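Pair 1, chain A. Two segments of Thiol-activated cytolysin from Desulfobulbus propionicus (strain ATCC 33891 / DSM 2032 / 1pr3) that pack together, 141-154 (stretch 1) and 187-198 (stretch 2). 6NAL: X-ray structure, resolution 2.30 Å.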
# COMPACT_ATOMS: atom_id res chain seq x y z
N SER A 141 -6.03 -39.22 30.54
CA SER A 141 -5.27 -38.34 29.67
C SER A 141 -6.14 -37.59 28.68
O SER A 141 -7.26 -37.99 28.37
CB SER A 141 -4.23 -39.16 28.89
OG SER A 141 -4.79 -39.57 27.64
N LEU A 142 -5.56 -36.52 28.14
CA LEU A 142 -6.27 -35.65 27.22
C LEU A 142 -5.30 -35.07 26.19
O LEU A 142 -4.38 -34.30 26.52
CB LEU A 142 -7.00 -34.56 27.99
CG LEU A 142 -7.92 -34.95 29.14
CD1 LEU A 142 -8.34 -33.54 29.75
CD2 LEU A 142 -9.13 -35.78 28.88
N PRO A 143 -5.48 -35.43 24.93
CA PRO A 143 -4.51 -35.03 23.91
C PRO A 143 -4.69 -33.57 23.53
O PRO A 143 -5.78 -33.01 23.63
CB PRO A 143 -4.81 -35.96 22.74
CG PRO A 143 -6.20 -36.26 22.90
CD PRO A 143 -6.64 -36.10 24.34
N ALA A 144 -3.59 -32.98 23.07
CA ALA A 144 -3.54 -31.54 22.83
C ALA A 144 -4.42 -31.16 21.63
O ALA A 144 -4.30 -31.72 20.54
CB ALA A 144 -2.09 -31.10 22.63
N ASN A 145 -5.34 -30.22 21.86
CA ASN A 145 -6.26 -29.74 20.82
C ASN A 145 -6.48 -28.25 21.11
O ASN A 145 -7.31 -27.90 21.97
CB ASN A 145 -7.58 -30.50 20.80
CG ASN A 145 -8.59 -29.85 19.84
OD1 ASN A 145 -8.22 -28.93 19.10
ND2 ASN A 145 -9.84 -30.31 19.84
N PHE A 146 -5.77 -27.38 20.39
CA PHE A 146 -5.59 -26.01 20.83
C PHE A 146 -6.36 -25.06 19.93
O PHE A 146 -6.48 -25.29 18.73
CB PHE A 146 -4.11 -25.62 20.86
CG PHE A 146 -3.34 -26.19 22.04
CD1 PHE A 146 -3.66 -25.83 23.35
CD2 PHE A 146 -2.28 -27.05 21.84
CE1 PHE A 146 -2.95 -26.34 24.45
CE2 PHE A 146 -1.57 -27.56 22.93
CZ PHE A 146 -1.90 -27.19 24.23
N GLN A 147 -6.92 -24.02 20.56
CA GLN A 147 -7.22 -22.78 19.86
C GLN A 147 -5.96 -21.94 19.72
O GLN A 147 -5.10 -21.89 20.61
CB GLN A 147 -8.31 -21.98 20.59
CG GLN A 147 -8.49 -20.59 20.00
CD GLN A 147 -9.25 -19.65 20.94
OE1 GLN A 147 -9.88 -20.10 21.90
NE2 GLN A 147 -9.21 -18.35 20.64
N TYR A 148 -5.84 -21.26 18.59
CA TYR A 148 -4.60 -20.64 18.18
C TYR A 148 -4.85 -19.15 17.99
O TYR A 148 -5.91 -18.77 17.51
CB TYR A 148 -4.09 -21.29 16.92
CG TYR A 148 -2.78 -20.75 16.44
CD1 TYR A 148 -1.60 -21.15 17.01
CD2 TYR A 148 -2.74 -19.86 15.39
CE1 TYR A 148 -0.39 -20.66 16.55
CE2 TYR A 148 -1.54 -19.35 14.93
CZ TYR A 148 -0.37 -19.77 15.51
OH TYR A 148 0.83 -19.31 15.07
N SER A 149 -3.93 -18.32 18.48
CA SER A 149 -4.02 -16.87 18.31
C SER A 149 -2.63 -16.32 18.11
O SER A 149 -1.72 -16.75 18.81
CB SER A 149 -4.62 -16.13 19.51
OG SER A 149 -5.92 -16.60 19.78
N SER A 150 -2.47 -15.34 17.22
CA SER A 150 -1.17 -14.72 17.03
C SER A 150 -1.35 -13.28 16.58
O SER A 150 -2.33 -12.94 15.93
CB SER A 150 -0.35 -15.46 15.99
OG SER A 150 -0.93 -15.33 14.70
N SER A 151 -0.38 -12.43 16.90
CA SER A 151 -0.50 -11.03 16.56
C SER A 151 0.75 -10.32 17.06
O SER A 151 1.31 -10.69 18.09
CB SER A 151 -1.79 -10.42 17.15
OG SER A 151 -1.87 -9.00 16.89
N LEU A 152 1.22 -9.35 16.29
CA LEU A 152 2.06 -8.30 16.84
C LEU A 152 1.31 -7.62 17.97
O LEU A 152 0.08 -7.61 17.98
CB LEU A 152 2.38 -7.29 15.76
CG LEU A 152 3.37 -7.64 14.66
CD1 LEU A 152 3.25 -6.57 13.52
CD2 LEU A 152 4.74 -7.76 15.25
N VAL A 153 2.04 -7.07 18.94
CA VAL A 153 1.41 -6.39 20.07
C VAL A 153 2.15 -5.07 20.30
O VAL A 153 3.37 -5.06 20.48
CB VAL A 153 1.36 -7.23 21.37
CG1 VAL A 153 0.93 -8.70 21.07
CG2 VAL A 153 2.65 -7.31 22.08
N TYR A 154 1.39 -3.98 20.28
CA TYR A 154 1.95 -2.66 20.43
C TYR A 154 2.14 -2.32 21.89
O TYR A 154 3.15 -1.75 22.25
CB TYR A 154 1.04 -1.62 19.78
CG TYR A 154 1.51 -0.15 19.87
CD1 TYR A 154 2.68 0.32 19.22
CD2 TYR A 154 0.76 0.79 20.60
CE1 TYR A 154 3.08 1.66 19.33
CE2 TYR A 154 1.13 2.12 20.68
CZ TYR A 154 2.29 2.54 20.04
OH TYR A 154 2.66 3.87 20.14
N SER A 187 10.54 -4.93 18.63
CA SER A 187 9.15 -5.27 18.39
C SER A 187 8.83 -6.63 18.99
O SER A 187 9.74 -7.41 19.33
CB SER A 187 8.86 -5.29 16.88
OG SER A 187 9.56 -6.35 16.25
N VAL A 188 7.53 -6.90 19.15
CA VAL A 188 7.07 -8.09 19.87
C VAL A 188 5.97 -8.80 19.10
O VAL A 188 4.97 -8.19 18.72
CB VAL A 188 6.57 -7.76 21.29
CG1 VAL A 188 6.12 -9.00 22.03
CG2 VAL A 188 7.63 -7.01 22.11
N TYR A 189 6.11 -10.09 18.93
CA TYR A 189 5.06 -10.92 18.38
C TYR A 189 4.64 -12.00 19.38
O TYR A 189 5.48 -12.67 19.98
CB TYR A 189 5.57 -11.52 17.07
CG TYR A 189 4.51 -12.17 16.25
CD1 TYR A 189 3.73 -11.44 15.40
CD2 TYR A 189 4.29 -13.50 16.34
CE1 TYR A 189 2.74 -12.03 14.64
CE2 TYR A 189 3.30 -14.12 15.56
CZ TYR A 189 2.52 -13.37 14.72
OH TYR A 189 1.54 -13.96 13.97
N LEU A 190 3.34 -12.24 19.48
CA LEU A 190 2.84 -13.16 20.50
C LEU A 190 1.91 -14.21 19.94
O LEU A 190 0.95 -13.90 19.24
CB LEU A 190 2.12 -12.41 21.60
CG LEU A 190 2.03 -13.17 22.93
CD1 LEU A 190 3.36 -13.12 23.62
CD2 LEU A 190 0.93 -12.51 23.77
N ILE A 191 2.18 -15.46 20.29
CA ILE A 191 1.34 -16.59 19.94
C ILE A 191 0.79 -17.20 21.22
O ILE A 191 1.52 -17.36 22.20
CB ILE A 191 2.15 -17.63 19.14
CG1 ILE A 191 2.63 -17.04 17.81
CG2 ILE A 191 1.36 -18.92 18.87
CD1 ILE A 191 3.60 -17.92 17.09
N ARG A 192 -0.47 -17.60 21.17
CA ARG A 192 -1.09 -18.33 22.25
C ARG A 192 -1.77 -19.58 21.75
O ARG A 192 -2.62 -19.50 20.87
CB ARG A 192 -2.12 -17.49 22.96
CG ARG A 192 -2.56 -18.12 24.22
CD ARG A 192 -3.78 -17.48 24.81
NE ARG A 192 -4.85 -17.37 23.84
CZ ARG A 192 -6.01 -16.79 24.10
NH1 ARG A 192 -6.20 -16.30 25.33
NH2 ARG A 192 -6.94 -16.69 23.16
N PHE A 193 -1.46 -20.71 22.37
CA PHE A 193 -2.21 -21.96 22.22
C PHE A 193 -3.09 -22.16 23.44
O PHE A 193 -2.59 -22.13 24.56
CB PHE A 193 -1.26 -23.16 22.09
CG PHE A 193 -0.39 -23.13 20.86
CD1 PHE A 193 0.77 -22.40 20.85
CD2 PHE A 193 -0.73 -23.84 19.75
CE1 PHE A 193 1.58 -22.36 19.77
CE2 PHE A 193 0.07 -23.82 18.65
CZ PHE A 193 1.24 -23.06 18.65
N LYS A 194 -4.40 -22.35 23.24
CA LYS A 194 -5.29 -22.44 24.38
C LYS A 194 -6.20 -23.65 24.29
O LYS A 194 -6.92 -23.82 23.31
CB LYS A 194 -6.16 -21.19 24.49
CG LYS A 194 -7.10 -21.13 25.76
CD LYS A 194 -8.22 -20.07 25.55
CE LYS A 194 -8.44 -19.35 26.84
NZ LYS A 194 -8.70 -17.85 26.69
N GLN A 195 -6.25 -24.44 25.37
CA GLN A 195 -7.13 -25.60 25.39
C GLN A 195 -7.96 -25.62 26.66
O GLN A 195 -7.42 -25.57 27.76
CB GLN A 195 -6.34 -26.92 25.29
CG GLN A 195 -7.26 -28.11 25.18
CD GLN A 195 -6.51 -29.42 24.95
OE1 GLN A 195 -5.28 -29.44 24.90
NE2 GLN A 195 -7.26 -30.53 24.86
N ILE A 196 -9.28 -25.75 26.49
CA ILE A 196 -10.22 -25.86 27.59
C ILE A 196 -10.49 -27.34 27.88
O ILE A 196 -11.03 -28.05 27.02
CB ILE A 196 -11.54 -25.13 27.27
CG1 ILE A 196 -11.28 -23.66 26.91
CG2 ILE A 196 -12.51 -25.25 28.41
CD1 ILE A 196 -12.56 -22.92 26.44
N PHE A 197 -10.19 -27.79 29.11
CA PHE A 197 -10.44 -29.19 29.45
C PHE A 197 -11.88 -29.37 29.90
O PHE A 197 -12.59 -30.23 29.38
CB PHE A 197 -9.48 -29.71 30.53
CG PHE A 197 -8.03 -29.73 30.11
CD1 PHE A 197 -7.68 -29.94 28.79
CD2 PHE A 197 -7.03 -29.53 31.02
CE1 PHE A 197 -6.35 -29.95 28.41
CE2 PHE A 197 -5.70 -29.53 30.65
CZ PHE A 197 -5.36 -29.73 29.33
N TYR A 198 -12.32 -28.57 30.87
CA TYR A 198 -13.71 -28.61 31.31
C TYR A 198 -14.19 -27.24 31.79
O TYR A 198 -13.41 -26.32 32.02
CB TYR A 198 -13.90 -29.62 32.45
CG TYR A 198 -13.00 -29.35 33.65
CD1 TYR A 198 -11.71 -29.85 33.71
CD2 TYR A 198 -13.44 -28.57 34.75
CE1 TYR A 198 -10.90 -29.62 34.82
CE2 TYR A 198 -12.62 -28.35 35.83
CZ TYR A 198 -11.37 -28.90 35.86
OH TYR A 198 -10.54 -28.66 36.91
O HOH W 1 -4.25 -31.54 26.22

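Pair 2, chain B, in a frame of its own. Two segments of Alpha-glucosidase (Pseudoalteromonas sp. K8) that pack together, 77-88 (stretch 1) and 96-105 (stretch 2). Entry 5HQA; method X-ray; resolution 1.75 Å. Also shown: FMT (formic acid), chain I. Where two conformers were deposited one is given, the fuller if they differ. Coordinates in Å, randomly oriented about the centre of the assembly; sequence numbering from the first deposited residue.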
# COMPACT_ATOMS: atom_id res chain seq x y z
N VAL B 77 5.73 16.69 8.64
CA VAL B 77 6.64 17.13 9.68
C VAL B 77 7.61 15.99 10.01
O VAL B 77 7.19 14.84 10.17
CB VAL B 77 5.86 17.56 10.93
CG1 VAL B 77 6.79 17.72 12.13
CG2 VAL B 77 5.10 18.85 10.64
N ASP B 78 8.90 16.32 10.09
CA ASP B 78 9.96 15.36 10.43
C ASP B 78 10.65 15.86 11.70
O ASP B 78 11.49 16.76 11.64
CB ASP B 78 10.96 15.21 9.28
CG ASP B 78 12.03 14.15 9.55
OD1 ASP B 78 12.10 13.63 10.69
OD2 ASP B 78 12.82 13.82 8.63
N GLN B 79 10.32 15.27 12.84
CA GLN B 79 10.96 15.60 14.12
C GLN B 79 11.47 14.31 14.73
O GLN B 79 10.68 13.44 15.09
CB GLN B 79 10.00 16.30 15.07
CG GLN B 79 9.55 17.66 14.57
CD GLN B 79 8.42 18.27 15.40
OE1 GLN B 79 7.57 17.55 15.94
NE2 GLN B 79 8.41 19.59 15.50
N HIS B 80 12.79 14.19 14.86
CA HIS B 80 13.33 12.97 15.44
C HIS B 80 14.70 13.25 16.04
O HIS B 80 15.37 14.23 15.69
CB HIS B 80 13.42 11.83 14.40
CG HIS B 80 14.47 12.04 13.35
ND1 HIS B 80 14.20 12.63 12.13
CD2 HIS B 80 15.79 11.70 13.32
CE1 HIS B 80 15.31 12.67 11.40
NE2 HIS B 80 16.28 12.12 12.10
N ASN B 81 15.08 12.40 16.98
CA ASN B 81 16.46 12.33 17.43
C ASN B 81 17.13 11.15 16.75
O ASN B 81 16.49 10.15 16.43
CB ASN B 81 16.55 12.19 18.95
CG ASN B 81 16.07 13.43 19.67
OD1 ASN B 81 16.34 14.55 19.24
ND2 ASN B 81 15.35 13.24 20.77
N GLU B 82 18.43 11.28 16.52
CA GLU B 82 19.18 10.34 15.71
C GLU B 82 20.46 9.97 16.44
O GLU B 82 21.09 10.82 17.07
CB GLU B 82 19.49 10.97 14.35
CG GLU B 82 20.16 10.08 13.33
CD GLU B 82 20.20 10.76 11.96
OE1 GLU B 82 19.39 11.68 11.73
OE2 GLU B 82 21.04 10.39 11.12
N VAL B 83 20.84 8.70 16.37
CA VAL B 83 22.16 8.29 16.85
C VAL B 83 22.73 7.27 15.87
O VAL B 83 22.03 6.37 15.41
CB VAL B 83 22.12 7.71 18.29
CG1 VAL B 83 21.37 6.38 18.34
CG2 VAL B 83 23.57 7.57 18.84
N THR B 84 24.00 7.45 15.54
CA THR B 84 24.74 6.46 14.76
C THR B 84 25.70 5.76 15.71
O THR B 84 26.54 6.41 16.34
CB THR B 84 25.49 7.12 13.60
OG1 THR B 84 24.55 7.84 12.79
CG2 THR B 84 26.18 6.06 12.76
N VAL B 85 25.54 4.44 15.83
CA VAL B 85 26.34 3.62 16.74
C VAL B 85 27.31 2.82 15.90
O VAL B 85 26.90 2.09 15.00
CB VAL B 85 25.44 2.69 17.57
CG1 VAL B 85 26.29 1.92 18.57
CG2 VAL B 85 24.36 3.50 18.28
N THR B 86 28.61 2.97 16.17
CA THR B 86 29.63 2.26 15.41
C THR B 86 30.11 1.07 16.22
O THR B 86 30.45 1.21 17.40
CB THR B 86 30.80 3.18 15.07
OG1 THR B 86 30.33 4.23 14.22
CG2 THR B 86 31.89 2.41 14.34
N PHE B 87 30.13 -0.10 15.58
CA PHE B 87 30.60 -1.35 16.18
C PHE B 87 31.88 -1.78 15.48
O PHE B 87 32.01 -1.63 14.26
CB PHE B 87 29.57 -2.47 16.04
CG PHE B 87 28.25 -2.17 16.66
CD1 PHE B 87 28.00 -2.51 17.99
CD2 PHE B 87 27.24 -1.56 15.93
CE1 PHE B 87 26.77 -2.24 18.57
CE2 PHE B 87 26.01 -1.30 16.51
CZ PHE B 87 25.77 -1.64 17.83
N ALA B 88 32.80 -2.36 16.24
CA ALA B 88 34.03 -2.86 15.64
C ALA B 88 34.45 -4.14 16.33
O ALA B 88 34.27 -4.30 17.55
CB ALA B 88 35.16 -1.83 15.72
N THR B 96 33.91 -3.73 10.84
CA THR B 96 33.21 -2.64 11.47
C THR B 96 31.94 -2.36 10.69
O THR B 96 31.87 -2.56 9.48
CB THR B 96 34.08 -1.38 11.57
OG1 THR B 96 33.38 -0.36 12.29
CG2 THR B 96 34.44 -0.85 10.18
N TYR B 97 30.91 -1.93 11.42
CA TYR B 97 29.68 -1.47 10.81
C TYR B 97 29.01 -0.53 11.79
O TYR B 97 29.33 -0.52 12.98
CB TYR B 97 28.75 -2.62 10.41
CG TYR B 97 28.10 -3.38 11.54
CD1 TYR B 97 28.70 -4.51 12.09
CD2 TYR B 97 26.85 -2.99 12.04
CE1 TYR B 97 28.09 -5.22 13.11
CE2 TYR B 97 26.24 -3.69 13.06
CZ TYR B 97 26.86 -4.81 13.59
OH TYR B 97 26.24 -5.51 14.60
N SER B 98 28.09 0.27 11.27
CA SER B 98 27.33 1.18 12.09
C SER B 98 25.85 0.89 11.92
O SER B 98 25.42 0.34 10.90
CB SER B 98 27.64 2.64 11.74
OG SER B 98 29.00 2.93 12.01
N VAL B 99 25.07 1.25 12.93
CA VAL B 99 23.62 1.23 12.83
C VAL B 99 23.13 2.63 13.17
O VAL B 99 23.53 3.21 14.19
CB VAL B 99 22.98 0.18 13.75
CG1 VAL B 99 21.49 0.13 13.53
CG2 VAL B 99 23.55 -1.20 13.44
N ARG B 100 22.30 3.19 12.29
CA ARG B 100 21.73 4.52 12.49
C ARG B 100 20.30 4.33 12.98
O ARG B 100 19.52 3.63 12.33
CB ARG B 100 21.76 5.32 11.19
CG ARG B 100 21.27 6.76 11.31
CD ARG B 100 21.36 7.50 9.96
NE ARG B 100 22.72 7.43 9.42
CZ ARG B 100 23.68 8.33 9.67
NH1 ARG B 100 23.45 9.40 10.43
NH2 ARG B 100 24.88 8.14 9.14
N PHE B 101 19.97 4.93 14.12
CA PHE B 101 18.63 4.89 14.70
C PHE B 101 18.00 6.28 14.64
O PHE B 101 18.65 7.26 15.00
CB PHE B 101 18.65 4.44 16.15
CG PHE B 101 19.11 3.02 16.35
CD1 PHE B 101 18.19 2.00 16.55
CD2 PHE B 101 20.46 2.72 16.34
CE1 PHE B 101 18.61 0.70 16.73
CE2 PHE B 101 20.89 1.42 16.53
CZ PHE B 101 19.96 0.41 16.72
N LYS B 102 16.74 6.35 14.20
CA LYS B 102 15.97 7.58 14.25
C LYS B 102 14.75 7.34 15.13
O LYS B 102 13.98 6.41 14.87
CB LYS B 102 15.54 8.02 12.84
CG LYS B 102 16.70 8.46 11.95
CD LYS B 102 16.21 8.93 10.60
CE LYS B 102 17.31 9.57 9.78
NZ LYS B 102 16.75 10.22 8.55
N ALA B 103 14.59 8.15 16.17
CA ALA B 103 13.51 7.98 17.13
C ALA B 103 12.53 9.13 16.95
O ALA B 103 12.87 10.29 17.20
CB ALA B 103 14.05 7.93 18.56
N PHE B 104 11.31 8.80 16.51
CA PHE B 104 10.19 9.72 16.39
C PHE B 104 9.22 9.51 17.54
O PHE B 104 9.24 8.47 18.20
CB PHE B 104 9.44 9.51 15.08
CG PHE B 104 10.29 9.58 13.84
CD1 PHE B 104 10.25 10.71 13.03
CD2 PHE B 104 11.08 8.50 13.47
CE1 PHE B 104 11.01 10.78 11.88
CE2 PHE B 104 11.85 8.56 12.32
CZ PHE B 104 11.82 9.71 11.52
N ASP B 105 8.35 10.49 17.76
CA ASP B 105 7.30 10.28 18.75
C ASP B 105 6.38 9.11 18.39
O ASP B 105 5.77 8.52 19.28
CB ASP B 105 6.46 11.54 18.94
CG ASP B 105 7.24 12.64 19.65
OD1 ASP B 105 8.29 12.33 20.25
OD2 ASP B 105 6.78 13.80 19.63
C FMT I . 26.69 10.70 11.44
O1 FMT I . 27.06 9.56 11.16
O2 FMT I . 26.21 11.49 10.61
O HOH W 2 13.87 11.23 8.56
O HOH W 3 8.31 12.84 16.19
O HOH W 4 7.04 14.98 17.12

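Where pair 1 lines one face of its two-stranded ladder with aromatic rings, pair 2 lines the matching face with charge. In pair 1, Phe146(A), Tyr148(A) and Phe193(A) form a chain of edge-to-face contacts: the edge of Tyr148(A) meets the face of Phe193(A), centroids 5.1 Å apart, and the edge of Phe193(A) turns toward the face of Phe146(A). The superposed residues of pair 2 are His80(B), Glu82(B) and Lys102(B). Here Glu82(B) OE2 makes a salt bridge with Arg100(B) NH1 at 2.7 Å, and His80(B) NE2 donates to Glu82(B) OE1 at 3.2 Å, so both carboxylate oxygens are engaged.

The scaffold beneath is common to both. Fourteen central residues superpose with an RMSD of 0.5 Å, and each pair is an antiparallel ladder whose strand axes approach to 4.6 Å. Hydrogen-bonded and non-hydrogen-bonded pairs alternate in the same register. Gln147(A) N donates to Lys194(A) O at 2.8 Å, as Asn81(B) N donates to Ala103(B) O at 3.1 Å; two residues on, Arg192(A) N to Ser149(A) O and Phe101(B) N to Val83(B) O are both 2.8 Å. Because these bonds join main-chain atoms, the register can persist while side chains change.

One detail survives the exchange of chemistry. Phe193(A) and Lys102(B) have side-chain centres only 0.7 Å apart after superposition, and each lays a methylene over the neighbouring ring: Phe193(A) CB lies 3.9 Å from the centroid of the Phe146(A) ring, and Lys102(B) CD 3.9 Å from that of His80(B). An aliphatic carbon can cover a ring whether it belongs to an aromatic or a charged residue.

Further along, Ser150(A) OG donates to Tyr189(A) OH at 2.9 Å, a diagonal reach made possible by the long tyrosine. Its counterpart Ser98(B) is short and bonds directly across the ladder, its OG 2.9 Å from Thr86(B) OG1.

On the other face the polarity reverses. Ser149(A) and Arg192(A) give way to Val83(B) and Phe101(B), where Val83(B) CG1 packs 4.0 Å from Phe101(B) CB.

Back on the side of His80(B), the ends of the ladders differ. The amide of Gln195(A) grips the opposing main chain, NE2 donating to Pro143(A) O and OE1 accepting from Asn145(A) N, both at 3.1 Å; its match Phe104(B) lies on the same face as His80(B) and takes His80(B) CB over its ring face, 3.7 Å from the centroid. The general lesson is that the backbone fixes which positions meet, while the side chains determine how they pack.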